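PDB 3QWX: cell death abnormality protein 2 from Caenorhabditis elegans, which acts as a CRK-family SH2-SH3 signalling adaptor required for engulfment of cell corpses and for cell migration, working in a ternary complex with ced-5 and ced-12. Local coordinates for residues Lys26-Pro31 and Thr37-Asp42; Tyr49-Arg54 and Ala107-Ala112; Trp154-Ala159 and Gly164-Asn169. All coordinates share one frame; numbering follows the deposited sequence.

Contact 1: residues Lys26-Pro31 and Thr37-Asp42. With SO4 (sulfate ion), chain B.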
loop_
_atom_site.group_PDB
_atom_site.type_symbol
_atom_site.label_atom_id
_atom_site.label_comp_id
_atom_site.label_asym_id
_atom_site.label_seq_id
_atom_site.Cartn_x
_atom_site.Cartn_y
_atom_site.Cartn_z
ATOM N N LYS A 26 -11.175 -6.555 6.338
ATOM C CA LYS A 26 -12.151 -5.662 6.942
ATOM C C LYS A 26 -12.217 -4.325 6.199
ATOM O O LYS A 26 -13.294 -3.884 5.821
ATOM C CB LYS A 26 -11.816 -5.428 8.417
ATOM C CG LYS A 26 -12.807 -4.526 9.143
ATOM C CD LYS A 26 -12.178 -3.911 10.391
ATOM C CE LYS A 26 -13.087 -2.859 11.018
ATOM N NZ LYS A 26 -12.628 -2.450 12.387
ATOM N N LEU A 27 -11.070 -3.677 5.994
ATOM C CA LEU A 27 -11.055 -2.373 5.329
ATOM C C LEU A 27 -11.628 -2.440 3.906
ATOM O O LEU A 27 -12.471 -1.627 3.528
ATOM C CB LEU A 27 -9.638 -1.784 5.314
ATOM C CG LEU A 27 -9.040 -1.443 6.681
ATOM C CD1 LEU A 27 -7.638 -0.844 6.537
ATOM C CD2 LEU A 27 -9.956 -0.499 7.468
ATOM N N LEU A 28 -11.171 -3.410 3.120
ATOM C CA LEU A 28 -11.616 -3.526 1.735
ATOM C C LEU A 28 -13.037 -4.081 1.619
ATOM O O LEU A 28 -13.690 -3.924 0.580
ATOM C CB LEU A 28 -10.611 -4.330 0.897
ATOM C CG LEU A 28 -9.372 -3.525 0.468
ATOM C CD1 LEU A 28 -8.318 -4.417 -0.138
ATOM C CD2 LEU A 28 -9.730 -2.421 -0.530
ATOM N N GLY A 29 -13.523 -4.698 2.696
ATOM C CA GLY A 29 -14.873 -5.229 2.731
ATOM C C GLY A 29 -15.953 -4.239 3.153
ATOM O O GLY A 29 -17.147 -4.552 3.084
ATOM N N GLU A 30 -15.543 -3.047 3.587
ATOM C CA GLU A 30 -16.495 -2.025 4.024
ATOM C C GLU A 30 -17.450 -1.637 2.881
ATOM O O GLU A 30 -17.067 -1.656 1.709
ATOM C CB GLU A 30 -15.757 -0.817 4.636
ATOM C CG GLU A 30 -15.061 -1.177 5.956
ATOM C CD GLU A 30 -14.443 0.008 6.677
ATOM O OE1 GLU A 30 -14.163 1.044 6.039
ATOM O OE2 GLU A 30 -14.230 -0.108 7.900
ATOM N N PRO A 31 -18.713 -1.319 3.217
ATOM C CA PRO A 31 -19.775 -1.157 2.204
ATOM C C PRO A 31 -19.488 -0.080 1.169
ATOM O O PRO A 31 -19.899 -0.229 0.019
ATOM C CB PRO A 31 -21.007 -0.770 3.035
ATOM C CG PRO A 31 -20.729 -1.309 4.394
ATOM C CD PRO A 31 -19.235 -1.213 4.589
ATOM N N THR A 37 -11.008 -1.743 -5.937
ATOM C CA THR A 37 -10.109 -1.128 -4.953
ATOM C C THR A 37 -9.172 -2.204 -4.400
ATOM O O THR A 37 -9.601 -3.323 -4.116
ATOM C CB THR A 37 -10.899 -0.440 -3.812
ATOM O OG1 THR A 37 -11.919 0.382 -4.379
ATOM C CG2 THR A 37 -10.002 0.428 -2.955
ATOM N N PHE A 38 -7.894 -1.872 -4.261
ATOM C CA PHE A 38 -6.898 -2.861 -3.853
ATOM C C PHE A 38 -5.778 -2.248 -3.015
ATOM O O PHE A 38 -5.571 -1.026 -3.005
ATOM C CB PHE A 38 -6.284 -3.527 -5.097
ATOM C CG PHE A 38 -5.399 -2.610 -5.887
ATOM C CD1 PHE A 38 -5.938 -1.730 -6.813
ATOM C CD2 PHE A 38 -4.034 -2.600 -5.676
ATOM C CE1 PHE A 38 -5.131 -0.868 -7.533
ATOM C CE2 PHE A 38 -3.211 -1.730 -6.393
ATOM C CZ PHE A 38 -3.768 -0.860 -7.318
ATOM N N LEU A 39 -5.048 -3.105 -2.315
ATOM C CA LEU A 39 -3.820 -2.681 -1.674
ATOM C C LEU A 39 -2.829 -3.824 -1.665
ATOM O O LEU A 39 -3.194 -4.986 -1.883
ATOM C CB LEU A 39 -4.085 -2.185 -0.253
ATOM C CG LEU A 39 -4.783 -3.124 0.738
ATOM C CD1 LEU A 39 -3.814 -4.156 1.317
ATOM C CD2 LEU A 39 -5.393 -2.286 1.858
ATOM N N MET A 40 -1.572 -3.487 -1.410
ATOM C CA MET A 40 -0.559 -4.493 -1.172
ATOM C C MET A 40 -0.109 -4.436 0.277
ATOM O O MET A 40 -0.247 -3.413 0.937
ATOM C CB MET A 40 0.630 -4.305 -2.111
ATOM C CG MET A 40 0.377 -4.905 -3.499
ATOM S SD MET A 40 1.802 -4.636 -4.538
ATOM C CE MET A 40 3.029 -5.674 -3.747
ATOM N N ARG A 41 0.404 -5.556 0.758
ATOM C CA ARG A 41 0.804 -5.696 2.152
ATOM C C ARG A 41 1.745 -6.880 2.244
ATOM O O ARG A 41 1.987 -7.564 1.249
ATOM C CB ARG A 41 -0.413 -5.947 3.043
ATOM C CG ARG A 41 -1.180 -7.193 2.667
ATOM C CD ARG A 41 -2.418 -7.417 3.520
ATOM N NE ARG A 41 -3.169 -8.560 2.999
ATOM C CZ ARG A 41 -2.843 -9.830 3.223
ATOM N NH1 ARG A 41 -1.790 -10.114 3.969
ATOM N NH2 ARG A 41 -3.560 -10.817 2.698
ATOM N N ASP A 42 2.254 -7.146 3.441
ATOM C CA ASP A 42 3.062 -8.343 3.645
ATOM C C ASP A 42 2.216 -9.611 3.748
ATOM O O ASP A 42 1.136 -9.611 4.338
ATOM C CB ASP A 42 3.956 -8.169 4.876
ATOM C CG ASP A 42 4.913 -7.013 4.716
ATOM O OD1 ASP A 42 5.577 -6.958 3.666
ATOM O OD2 ASP A 42 4.981 -6.149 5.609
HETATM S S SO4 B . -1.569 -14.040 4.010
HETATM O O1 SO4 B . -1.032 -12.848 4.663
HETATM O O2 SO4 B . -1.992 -14.989 5.034
HETATM O O3 SO4 B . -2.719 -13.718 3.168
HETATM O O4 SO4 B . -0.534 -14.618 3.164
#
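A buried apolar contact sets the C-terminal end of helix 21-29 against strand 37-42 of the SH2 domain, and it is carried almost entirely by L28. With CG anti to the carbonyl carbon (chi1 -79°), its isobutyl group is directed at the strand, and the two methyls divide the work. CD2 lies 3.8 Å from T37 CG2 and also 3.7 Å from T37 O, so it meets both the side chain and the backbone of that residue. CD1 meets the branch point of the next inward-facing residue, at 3.9 Å from L39 CG. L28 therefore fits between T37 and L39, while F38, whose side chain starts out away from the helix, is engaged edge-to-face by F6 and F14. T37 turns CG2 to L28, while its hydroxyl is hydrogen-bonded to the carbonyl of S34. Helix and strand belong to the beta-alpha-beta unit formed by strand 15-16, helix 21-29 and strand 37-42, and the strand continues to R41, which in SH2 domains is the place of the arginine that grips phosphotyrosine. Here R41 holds a sulfate ion, probably from the crystallisation liquor, edge-on through two nearly straight bonds: NH1 to O1 of the sulfate is 2.9 Å (174°), and NH2 to O3 of the sulfate is 3.1 Å (177°). The sulfur lies in the guanidinium plane. R41 NE is bonded to T52 OG1, which helps to fix that plane, and R21, S43 and S44 complete the anion's shell, consistent with a phosphate-binding pocket.

Contact 2: residues Tyr49-Arg54 and Ala107-Ala112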
loop_
_atom_site.group_PDB
_atom_site.type_symbol
_atom_site.label_atom_id
_atom_site.label_comp_id
_atom_site.label_asym_id
_atom_site.label_seq_id
_atom_site.Cartn_x
_atom_site.Cartn_y
_atom_site.Cartn_z
ATOM N N TYR A 49 4.615 -10.960 -0.862
ATOM C CA TYR A 49 3.628 -9.905 -0.727
ATOM C C TYR A 49 2.257 -10.498 -0.947
ATOM O O TYR A 49 2.113 -11.560 -1.538
ATOM C CB TYR A 49 3.865 -8.772 -1.731
ATOM C CG TYR A 49 5.108 -7.957 -1.474
ATOM C CD1 TYR A 49 5.255 -7.224 -0.298
ATOM C CD2 TYR A 49 6.126 -7.891 -2.415
ATOM C CE1 TYR A 49 6.385 -6.469 -0.066
ATOM C CE2 TYR A 49 7.260 -7.139 -2.189
ATOM C CZ TYR A 49 7.390 -6.432 -1.012
ATOM O OH TYR A 49 8.520 -5.675 -0.794
ATOM N N SER A 50 1.248 -9.794 -0.465
ATOM C CA SER A 50 -0.128 -10.162 -0.707
ATOM C C SER A 50 -0.819 -8.982 -1.346
ATOM O O SER A 50 -0.623 -7.846 -0.931
ATOM C CB SER A 50 -0.840 -10.510 0.602
ATOM O OG SER A 50 -0.561 -11.836 0.992
ATOM N N LEU A 51 -1.618 -9.273 -2.363
ATOM C CA LEU A 51 -2.481 -8.306 -3.000
ATOM C C LEU A 51 -3.893 -8.600 -2.511
ATOM O O LEU A 51 -4.387 -9.711 -2.695
ATOM C CB LEU A 51 -2.403 -8.480 -4.524
ATOM C CG LEU A 51 -3.297 -7.631 -5.421
ATOM C CD1 LEU A 51 -2.932 -6.146 -5.352
ATOM C CD2 LEU A 51 -3.205 -8.135 -6.849
ATOM N N THR A 52 -4.533 -7.611 -1.899
ATOM C CA THR A 52 -5.917 -7.735 -1.412
ATOM C C THR A 52 -6.847 -6.799 -2.202
ATOM O O THR A 52 -6.562 -5.608 -2.337
ATOM C CB THR A 52 -6.022 -7.430 0.127
ATOM O OG1 THR A 52 -5.119 -8.277 0.847
ATOM C CG2 THR A 52 -7.440 -7.675 0.644
ATOM N N VAL A 53 -7.947 -7.353 -2.721
ATOM C CA VAL A 53 -8.823 -6.662 -3.670
ATOM C C VAL A 53 -10.314 -6.851 -3.342
ATOM O O VAL A 53 -10.753 -7.950 -3.019
ATOM C CB VAL A 53 -8.593 -7.162 -5.131
ATOM C CG1 VAL A 53 -9.161 -6.176 -6.144
ATOM C CG2 VAL A 53 -7.125 -7.390 -5.407
ATOM N N ARG A 54 -11.084 -5.773 -3.429
ATOM C CA ARG A 54 -12.545 -5.856 -3.375
ATOM C C ARG A 54 -13.018 -6.196 -4.787
ATOM O O ARG A 54 -12.855 -5.392 -5.711
ATOM C CB ARG A 54 -13.127 -4.509 -2.942
ATOM C CG ARG A 54 -14.649 -4.414 -2.968
ATOM C CD ARG A 54 -15.322 -5.379 -2.006
ATOM N NE ARG A 54 -16.741 -5.052 -1.857
ATOM C CZ ARG A 54 -17.216 -4.178 -0.966
ATOM N NH1 ARG A 54 -16.382 -3.559 -0.139
ATOM N NH2 ARG A 54 -18.523 -3.929 -0.890
ATOM N N ALA A 107 -12.738 -9.402 -10.602
ATOM C CA ALA A 107 -12.530 -8.003 -10.993
ATOM C C ALA A 107 -11.075 -7.636 -11.305
ATOM O O ALA A 107 -10.145 -8.348 -10.945
ATOM C CB ALA A 107 -13.101 -7.059 -9.932
ATOM N N SER A 108 -10.900 -6.507 -11.982
ATOM C CA SER A 108 -9.581 -5.949 -12.243
ATOM C C SER A 108 -9.192 -4.923 -11.175
ATOM O O SER A 108 -10.032 -4.465 -10.411
ATOM C CB SER A 108 -9.565 -5.279 -13.605
ATOM O OG SER A 108 -9.495 -6.248 -14.627
ATOM N N LEU A 109 -7.915 -4.562 -11.145
ATOM C CA LEU A 109 -7.404 -3.496 -10.289
ATOM C C LEU A 109 -7.767 -2.125 -10.863
ATOM O O LEU A 109 -7.376 -1.811 -11.978
ATOM C CB LEU A 109 -5.880 -3.613 -10.194
ATOM C CG LEU A 109 -5.338 -4.959 -9.706
ATOM C CD1 LEU A 109 -3.822 -4.881 -9.584
ATOM C CD2 LEU A 109 -5.984 -5.338 -8.364
ATOM N N LEU A 110 -8.513 -1.311 -10.113
ATOM C CA LEU A 110 -8.960 -0.023 -10.638
ATOM C C LEU A 110 -8.323 1.122 -9.871
ATOM O O LEU A 110 -7.825 2.080 -10.470
ATOM C CB LEU A 110 -10.488 0.096 -10.593
ATOM C CG LEU A 110 -11.164 1.134 -11.501
ATOM C CD1 LEU A 110 -12.657 0.855 -11.653
ATOM C CD2 LEU A 110 -10.941 2.566 -11.032
ATOM N N ALA A 111 -8.339 1.019 -8.544
ATOM C CA ALA A 111 -7.873 2.113 -7.695
ATOM C C ALA A 111 -7.200 1.618 -6.417
ATOM O O ALA A 111 -7.686 0.712 -5.758
ATOM C CB ALA A 111 -9.023 3.045 -7.357
ATOM N N ALA A 112 -6.075 2.229 -6.080
ATOM C CA ALA A 112 -5.388 1.946 -4.826
ATOM C C ALA A 112 -6.237 2.412 -3.632
ATOM O O ALA A 112 -6.786 3.528 -3.637
ATOM C CB ALA A 112 -4.037 2.642 -4.811
#
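L109 meets V53 and L51 through a single methyl group, CD2, which approaches the strand from above the face on which both side chains stand. CD2 lies 3.8 Å from V53 CG2 and 4.0 Å from V53 CG1, so it rests across the fork of the valine and touches both of its branches. The two side chains cross at about a right angle. L51 makes the looser contact, with its CD2 at 4.2 Å from L109 CD2. No hydrogen bond joins the two segments, and the backbones stay well apart, the CA atoms of V53 and L109 being 7.5 Å from each other.

The leucine reaches this position by its side chain: CG is anti to its own carbonyl carbon (chi1 -56°) and CD1 continues the chain, so that CD2, the branch turned off it, is the one that meets V53 and L51. F38 of the adjoining strand also touches both L51 and L109, so an aromatic ring takes part in the same cluster. A second shell fixes the backbones. Strand 49-54 is hydrogen-bonded on one flank to strand 37-42, as in T52 with L39, and on the other to strand 62-69, as in L51 with Y65 and V53 with C63. The segment carrying L109 is tied down by the bond of A107 N to E55 OE1 and by that of S108 OG to the carbonyl of R102, before the chain enters strand 111-112 beside strand 37-42. Here that segment lies over the face bearing L51 and V53, while on the other face T52 packs against A24 and L28 of helix 21-29, one of the two helices that flank the central antiparallel sheet in the SH2 fold.

Contact 3: residues Trp154-Ala159 and Gly164-Asn169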
loop_
_atom_site.group_PDB
_atom_site.type_symbol
_atom_site.label_atom_id
_atom_site.label_comp_id
_atom_site.label_asym_id
_atom_site.label_seq_id
_atom_site.Cartn_x
_atom_site.Cartn_y
_atom_site.Cartn_z
ATOM N N TRP A 154 2.093 9.736 15.096
ATOM C CA TRP A 154 0.915 9.647 14.245
ATOM C C TRP A 154 1.292 9.143 12.858
ATOM O O TRP A 154 2.363 9.461 12.348
ATOM C CB TRP A 154 0.252 11.015 14.089
ATOM C CG TRP A 154 -0.266 11.632 15.348
ATOM C CD1 TRP A 154 -0.452 11.020 16.552
ATOM C CD2 TRP A 154 -0.675 12.995 15.523
ATOM N NE1 TRP A 154 -0.946 11.917 17.466
ATOM C CE2 TRP A 154 -1.088 13.139 16.862
ATOM C CE3 TRP A 154 -0.725 14.108 14.677
ATOM C CZ2 TRP A 154 -1.559 14.347 17.375
ATOM C CZ3 TRP A 154 -1.178 15.309 15.188
ATOM C CH2 TRP A 154 -1.590 15.420 16.530
ATOM N N GLU A 155 0.405 8.370 12.244
ATOM C CA GLU A 155 0.602 7.949 10.861
ATOM C C GLU A 155 0.254 9.111 9.917
ATOM O O GLU A 155 -0.848 9.663 9.983
ATOM C CB GLU A 155 -0.268 6.727 10.536
ATOM C CG GLU A 155 -0.043 6.164 9.122
ATOM C CD GLU A 155 -1.013 5.040 8.751
ATOM O OE1 GLU A 155 -2.037 4.862 9.440
ATOM O OE2 GLU A 155 -0.754 4.340 7.754
ATOM N N ALA A 156 1.205 9.471 9.053
ATOM C CA ALA A 156 1.056 10.589 8.115
ATOM C C ALA A 156 1.288 10.144 6.660
ATOM O O ALA A 156 1.855 9.077 6.409
ATOM C CB ALA A 156 2.012 11.691 8.478
ATOM N N ARG A 157 0.847 10.966 5.715
ATOM C CA ARG A 157 1.002 10.687 4.297
ATOM C C ARG A 157 1.475 11.960 3.622
ATOM O O ARG A 157 0.917 13.029 3.849
ATOM C CB ARG A 157 -0.332 10.242 3.681
ATOM C CG ARG A 157 -0.228 9.816 2.226
ATOM C CD ARG A 157 -1.517 9.145 1.758
ATOM N NE ARG A 157 -2.666 10.028 1.861
ATOM C CZ ARG A 157 -3.896 9.639 2.185
ATOM N NH1 ARG A 157 -4.168 8.363 2.448
ATOM N NH2 ARG A 157 -4.863 10.537 2.250
ATOM N N ASN A 158 2.505 11.864 2.798
ATOM C CA ASN A 158 2.966 13.063 2.105
ATOM C C ASN A 158 2.312 13.237 0.724
ATOM O O ASN A 158 1.487 12.411 0.310
ATOM C CB ASN A 158 4.499 13.126 2.050
ATOM C CG ASN A 158 5.110 12.056 1.146
ATOM O OD1 ASN A 158 4.434 11.458 0.310
ATOM N ND2 ASN A 158 6.400 11.836 1.301
ATOM N N ALA A 159 2.663 14.314 0.029
ATOM C CA ALA A 159 2.075 14.624 -1.278
ATOM C C ALA A 159 2.313 13.515 -2.295
ATOM O O ALA A 159 1.518 13.327 -3.221
ATOM C CB ALA A 159 2.621 15.947 -1.810
ATOM N N GLY A 164 4.002 6.956 6.737
ATOM C CA GLY A 164 4.890 6.578 7.812
ATOM C C GLY A 164 4.579 7.378 9.063
ATOM O O GLY A 164 3.748 8.269 9.037
ATOM N N LEU A 165 5.281 7.075 10.144
ATOM C CA LEU A 165 5.024 7.697 11.431
ATOM C C LEU A 165 5.784 9.012 11.575
ATOM O O LEU A 165 6.907 9.157 11.095
ATOM C CB LEU A 165 5.431 6.756 12.570
ATOM C CG LEU A 165 4.649 5.462 12.766
ATOM C CD1 LEU A 165 5.291 4.620 13.859
ATOM C CD2 LEU A 165 3.226 5.781 13.118
ATOM N N VAL A 166 5.158 9.958 12.264
ATOM C CA VAL A 166 5.731 11.274 12.486
ATOM C C VAL A 166 5.481 11.671 13.944
ATOM O O VAL A 166 4.481 11.258 14.546
ATOM C CB VAL A 166 5.115 12.328 11.523
ATOM C CG1 VAL A 166 5.329 11.931 10.068
ATOM C CG2 VAL A 166 3.614 12.523 11.815
ATOM N N PRO A 167 6.393 12.463 14.526
ATOM C CA PRO A 167 6.186 12.896 15.911
ATOM C C PRO A 167 5.083 13.941 15.982
ATOM O O PRO A 167 5.093 14.888 15.192
ATOM C CB PRO A 167 7.534 13.531 16.301
ATOM C CG PRO A 167 8.501 13.153 15.238
ATOM C CD PRO A 167 7.688 12.917 13.987
ATOM N N ALA A 168 4.153 13.783 16.919
ATOM C CA ALA A 168 3.043 14.724 17.061
ATOM C C ALA A 168 3.513 16.144 17.386
ATOM O O ALA A 168 2.873 17.128 16.981
ATOM C CB ALA A 168 2.056 14.229 18.106
ATOM N N ASN A 169 4.632 16.254 18.101
ATOM C CA ASN A 169 5.186 17.566 18.461
ATOM C C ASN A 169 5.979 18.239 17.331
ATOM O O ASN A 169 6.568 19.307 17.518
ATOM C CB ASN A 169 6.008 17.490 19.758
ATOM C CG ASN A 169 7.236 16.598 19.640
ATOM O OD1 ASN A 169 8.304 16.910 20.179
ATOM N ND2 ASN A 169 7.086 15.478 18.964
#
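Four backbone hydrogen bonds join W154 to V166 and A156 to G164 in two antiparallel hydrogen-bonded pairs. W154 N reaches V166 O at 2.9 Å (169°); the return bond from V166 N to W154 O is shorter, 2.8 Å, but more bent at 148°. A156 N and G164 O are likewise 2.8 Å apart, and G164 N to A156 O is 3.0 Å. Between these rungs E155 and L165 form the non-hydrogen-bonded pair, where L165 CA lies 3.3 Å from W154 O in a CA-H...O contact.

Packing follows the alternation of faces. The A156 methyl sits against V166, 3.7 Å from its CG1 and almost as close to CG2. Beyond the pairing, a short 3-10 segment brings the A168 methyl over one face of the W154 indole, whose CG stands anti to the carbonyl carbon (chi1 -62°), in a CH-pi contact, CB being 3.8 Å from the centroid of the six-membered ring. The indole also has a cation-pi partner in K148. On the opposite face of the sheet, E155 forms a salt bridge with K115.

This is the distal hairpin of the first SH3 domain, followed by the 3-10 turn usual before the last strand. Strand 153-157 is paired on its other side with strand 142-147, whereas strand 163-167 lies at the margin of the five-stranded antiparallel sheet, its L165 hydrogen-bonded to T133 and L135 of the adjoining loop.

Contacts 1 and 2 are buried and share the SH2 sheet, in which strands 37-42 and 49-54 are neighbours; their centres are 8 Å apart. They pack against the two faces of that sheet, and both rely on leucine methyls without a hydrogen bond between their segments. R54 of contact 2 links them, its NH1 lying 2.8 Å from L28 O and 2.7 Å from E30 O at the end of the helix. Contact 3 belongs to the SH3 domain, about 21 Å and 25 Å from the other two between centres. It is only partly buried and differs in chemistry, since backbone pairing within a hairpin dominates.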